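PDB 4O7H: glutathione S-transferase from Rhodospirillum rubrum F11, which probably catalyses the attack of glutathione's thiol on electrophilic substrates. Local coordinates for residues R17-E22 with P78-G83; T139-I144 with G177-E182. One frame throughout, in Å; residues are numbered along the deposited sequence.

Contact 1 (R17-E22 with P78-G83)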
# COMPACT_ATOMS: atom_id res chain seq x y z
N ARG A 17 10.44 12.39 -3.87
CA ARG A 17 11.49 13.31 -4.11
C ARG A 17 12.60 12.68 -4.97
O ARG A 17 13.10 13.30 -5.91
CB ARG A 17 12.15 13.82 -2.81
CG ARG A 17 11.23 14.66 -1.95
CD ARG A 17 12.02 15.25 -0.81
NE ARG A 17 12.81 16.39 -1.28
CZ ARG A 17 13.59 17.11 -0.46
NH1 ARG A 17 13.70 16.77 0.81
NH2 ARG A 17 14.20 18.21 -0.91
N VAL A 18 13.02 11.48 -4.61
CA VAL A 18 14.03 10.75 -5.40
C VAL A 18 13.53 10.51 -6.82
O VAL A 18 14.28 10.72 -7.81
CB VAL A 18 14.50 9.48 -4.69
CG1 VAL A 18 15.45 8.68 -5.61
CG2 VAL A 18 15.12 9.80 -3.33
N ALA A 19 12.27 10.10 -6.95
CA ALA A 19 11.68 9.83 -8.28
C ALA A 19 11.65 11.08 -9.17
O ALA A 19 12.00 11.04 -10.34
CB ALA A 19 10.28 9.25 -8.11
N LEU A 20 11.22 12.22 -8.61
CA LEU A 20 11.15 13.44 -9.35
C LEU A 20 12.56 13.79 -9.90
O LEU A 20 12.71 14.17 -11.08
CB LEU A 20 10.65 14.54 -8.41
CG LEU A 20 9.14 14.51 -8.15
CD1 LEU A 20 8.83 15.42 -6.96
CD2 LEU A 20 8.33 14.92 -9.38
N ALA A 21 13.57 13.66 -9.05
CA ALA A 21 14.96 13.95 -9.44
C ALA A 21 15.47 12.96 -10.52
O ALA A 21 16.14 13.35 -11.47
CB ALA A 21 15.88 13.97 -8.24
N GLU A 22 15.16 11.68 -10.36
CA GLU A 22 15.54 10.66 -11.34
C GLU A 22 14.92 10.98 -12.69
O GLU A 22 15.56 10.79 -13.74
CB GLU A 22 15.10 9.28 -10.90
CG GLU A 22 15.98 8.68 -9.80
CD GLU A 22 17.38 8.33 -10.22
OE1 GLU A 22 17.54 7.88 -11.39
OE2 GLU A 22 18.32 8.50 -9.41
N PRO A 78 13.10 9.02 -17.97
CA PRO A 78 13.59 7.63 -17.87
C PRO A 78 12.57 6.79 -17.08
O PRO A 78 11.95 7.31 -16.16
CB PRO A 78 14.85 7.75 -17.07
CG PRO A 78 14.65 8.97 -16.26
CD PRO A 78 13.89 9.90 -17.11
N SER A 79 12.39 5.55 -17.46
CA SER A 79 11.33 4.70 -16.79
C SER A 79 11.82 4.23 -15.43
O SER A 79 12.97 3.83 -15.28
CB SER A 79 11.04 3.47 -17.64
OG SER A 79 10.06 2.64 -17.01
N LEU A 80 10.95 4.22 -14.42
CA LEU A 80 11.26 3.66 -13.15
C LEU A 80 10.45 2.37 -12.89
O LEU A 80 10.49 1.81 -11.81
CB LEU A 80 11.04 4.69 -12.07
CG LEU A 80 12.02 5.87 -12.13
CD1 LEU A 80 11.60 6.95 -11.12
CD2 LEU A 80 13.44 5.46 -11.85
N LEU A 81 9.70 1.93 -13.90
CA LEU A 81 9.01 0.62 -13.82
C LEU A 81 9.56 -0.43 -14.76
O LEU A 81 9.46 -1.61 -14.47
CB LEU A 81 7.55 0.81 -14.14
CG LEU A 81 6.65 1.35 -13.03
CD1 LEU A 81 5.29 1.74 -13.63
CD2 LEU A 81 6.52 0.42 -11.86
N GLY A 82 10.11 -0.01 -15.88
CA GLY A 82 10.57 -0.99 -16.87
C GLY A 82 9.50 -1.31 -17.88
O GLY A 82 8.41 -0.75 -17.88
N GLY A 83 9.84 -2.22 -18.78
CA GLY A 83 9.09 -2.31 -20.03
C GLY A 83 8.14 -3.49 -20.05
O GLY A 83 6.93 -3.31 -20.10

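Contact 2 (T139-I144 with G177-E182)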
# COMPACT_ATOMS: atom_id res chain seq x y z
N THR A 139 16.44 -9.47 8.56
CA THR A 139 15.79 -10.36 7.58
C THR A 139 15.66 -9.66 6.25
O THR A 139 15.90 -10.24 5.19
CB THR A 139 14.40 -10.76 8.07
OG1 THR A 139 14.47 -11.19 9.44
CG2 THR A 139 13.83 -11.84 7.22
N HIS A 140 15.30 -8.38 6.32
CA HIS A 140 15.21 -7.57 5.09
C HIS A 140 16.52 -7.32 4.39
O HIS A 140 16.58 -7.33 3.15
CB HIS A 140 14.49 -6.27 5.37
CG HIS A 140 13.06 -6.50 5.71
ND1 HIS A 140 12.09 -6.62 4.75
CD2 HIS A 140 12.45 -6.69 6.91
CE1 HIS A 140 10.93 -6.89 5.33
NE2 HIS A 140 11.13 -6.96 6.64
N LEU A 141 17.55 -7.01 5.19
CA LEU A 141 18.87 -6.87 4.62
C LEU A 141 19.40 -8.14 4.00
O LEU A 141 20.05 -8.06 2.97
CB LEU A 141 19.86 -6.32 5.62
CG LEU A 141 19.61 -4.86 5.97
CD1 LEU A 141 20.29 -4.52 7.29
CD2 LEU A 141 20.04 -3.89 4.87
N ARG A 142 19.10 -9.30 4.59
CA ARG A 142 19.51 -10.57 3.99
C ARG A 142 18.83 -10.78 2.63
O ARG A 142 19.45 -11.28 1.66
CB ARG A 142 19.21 -11.78 4.92
CG ARG A 142 20.06 -11.87 6.16
CD ARG A 142 20.07 -13.29 6.76
NE ARG A 142 18.75 -13.69 7.21
CZ ARG A 142 18.23 -13.36 8.38
NH1 ARG A 142 18.92 -12.62 9.24
NH2 ARG A 142 17.00 -13.76 8.69
N TYR A 143 17.57 -10.37 2.54
CA TYR A 143 16.84 -10.50 1.29
C TYR A 143 17.38 -9.59 0.21
O TYR A 143 17.54 -9.96 -0.93
CB TYR A 143 15.34 -10.24 1.53
CG TYR A 143 14.46 -10.53 0.37
CD1 TYR A 143 14.64 -11.68 -0.39
CD2 TYR A 143 13.45 -9.66 0.02
CE1 TYR A 143 13.81 -11.95 -1.47
CE2 TYR A 143 12.61 -9.92 -1.04
CZ TYR A 143 12.79 -11.07 -1.78
OH TYR A 143 12.03 -11.34 -2.87
N ILE A 144 17.65 -8.34 0.57
CA ILE A 144 18.29 -7.42 -0.35
C ILE A 144 19.61 -7.98 -0.86
O ILE A 144 19.90 -7.95 -2.05
CB ILE A 144 18.48 -6.04 0.33
CG1 ILE A 144 17.13 -5.37 0.55
CG2 ILE A 144 19.43 -5.18 -0.48
CD1 ILE A 144 17.20 -4.10 1.36
N GLY A 177 20.11 5.65 13.12
CA GLY A 177 21.33 4.93 13.52
C GLY A 177 21.14 3.44 13.76
O GLY A 177 21.98 2.79 14.39
N ASP A 178 20.10 2.83 13.20
CA ASP A 178 19.76 1.47 13.52
C ASP A 178 19.98 0.42 12.41
O ASP A 178 19.46 -0.69 12.52
CB ASP A 178 18.28 1.43 13.99
CG ASP A 178 18.11 2.01 15.39
OD1 ASP A 178 18.96 1.68 16.24
OD2 ASP A 178 17.17 2.82 15.61
N VAL A 179 20.74 0.76 11.35
CA VAL A 179 21.02 -0.24 10.33
C VAL A 179 22.33 -0.97 10.62
O VAL A 179 23.38 -0.33 10.68
CB VAL A 179 21.09 0.35 8.93
CG1 VAL A 179 21.13 -0.75 7.94
CG2 VAL A 179 19.89 1.24 8.63
N PRO A 180 22.28 -2.31 10.73
CA PRO A 180 23.50 -3.13 10.96
C PRO A 180 24.22 -3.43 9.66
O PRO A 180 24.29 -4.58 9.18
CB PRO A 180 22.91 -4.38 11.63
CG PRO A 180 21.59 -4.54 10.96
CD PRO A 180 21.06 -3.15 10.77
N TRP A 181 24.74 -2.37 9.05
CA TRP A 181 25.29 -2.45 7.72
C TRP A 181 26.38 -3.52 7.59
O TRP A 181 26.45 -4.24 6.59
CB TRP A 181 25.88 -1.12 7.27
CG TRP A 181 24.90 -0.02 7.03
CD1 TRP A 181 24.81 1.14 7.70
CD2 TRP A 181 23.86 0.02 6.02
NE1 TRP A 181 23.79 1.92 7.19
CE2 TRP A 181 23.21 1.26 6.15
CE3 TRP A 181 23.46 -0.86 5.04
CZ2 TRP A 181 22.13 1.63 5.34
CZ3 TRP A 181 22.39 -0.49 4.20
CH2 TRP A 181 21.76 0.75 4.37
N GLU A 182 27.26 -3.60 8.57
CA GLU A 182 28.41 -4.47 8.37
C GLU A 182 28.05 -5.95 8.52
O GLU A 182 28.83 -6.84 8.16
CB GLU A 182 29.55 -4.07 9.30
CG GLU A 182 30.09 -2.67 8.96
CD GLU A 182 30.94 -2.59 7.71
OE1 GLU A 182 31.02 -3.55 6.90
OE2 GLU A 182 31.58 -1.54 7.51

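Contact 1 (R17-E22 with P78-G83)
Leu80 reaches across from the connection between the two domains of the glutathione S-transferase fold and lays one methyl against Ala19 and Glu22 of helix 11-22, the first helix of the thioredoxin-like domain. The leucine branch is well suited to this. With CG anti to its own carbonyl carbon (chi1 -68°) and CD1 continuing the chain away from CA (chi2 173°), CD1 is carried to the helix surface end-on. There it sits 4.0 Å from Ala19 CB and equally 4.0 Å from Ala19 CA, so it meets the helix backbone as well as the methyl. A small residue suits position 19, because its short side chain lets Leu80 come right down on the helix, with the two CA atoms 7.9 Å apart. Three residues on, nearly a turn, Glu22 offers only the aliphatic root of its side chain, CB lying 4.2 Å from Leu80 CD1. Its carboxylate belongs elsewhere: OE2 is hydrogen-bonded to Ser199 OG, and OE1 forms a salt bridge with Arg197. A buried glutamate is therefore supplied with polar partners while its hydrocarbon part packs on leucine. Tyr161, at the start of helix 161-175, touches both Ala19 and Leu80 and adds to this packing.

The second meeting point lies at the end of the helix and is made by backbone on one side. Pro78, preceded by a cis peptide bond, has CB directed toward the helix and brings its ring up to Glu22, the last residue of helix 11-22, where a compact, rigid ring can approach a carbonyl without competing for hydrogen bonds. The oxygen involved, Glu22 O, accepts a hydrogen bond from Arg24 NH2, and the puckered Pro78 CG comes within 3.2 Å of Glu22 O, with Pro78 CD farther off at 3.9 Å.

Contact 2 (T139-I144 with G177-E182)
The bend at Val179, Pro180 and Trp181 receives Leu141 of helix 127-150, whose two methyls divide the work. CD1 makes the closer contacts, 3.8 Å from Pro180 CD and 3.9 Å from Val179 CG1, so that it rests against both the proline ring and the valine. CD2 approaches Trp181 CZ3 less closely, at 4.2 Å, the leucine and tryptophan side chains running at about a right angle. The indole is reached this way although Trp181 CB leaves its backbone away from the helix: the ring swings back. Val179 CG1, anti to its backbone N (chi1 -170°), lies over the centre of the indole, 3.3 Å above its plane, while Trp181 NE1 is hydrogen-bonded to Asp174 OD1 and the ring stacks with Tyr191.

The outer side is different in character. Arg142 and Glu182 are exposed and suit solvent by their charge; one face of the Arg142 guanidinium has Thr139 CA above it, offset toward the rim, and Glu182 pairs with Lys188. Pro180 centres an inverse gamma turn, a tight bend fitting proline's fixed phi. Branched aliphatic, proline and aromatic groups thus join a helix to an interhelical turn, in the all-helical C-terminal domain of the glutathione S-transferase fold.

How the contacts relate
Both segments of contact 1 precede those of contact 2 along the chain. Their centres lie 24 Å apart, and about 14 Å separates their nearest atoms. Contact 1 joins the first helix of the thioredoxin-like domain to the connection leading into helix 85-119; contact 2 lies wholly within the helical C-terminal domain. Helix 161-175 spans the distance between them: residues near its start pack on helix 11-22, and its far end runs into the 177-182 loop. One contact therefore belongs to the junction of the two domains; the other joins a helix to a loop within the second domain, beside the subunit interface, where Tyr143 packs on Pro46 of the second subunit.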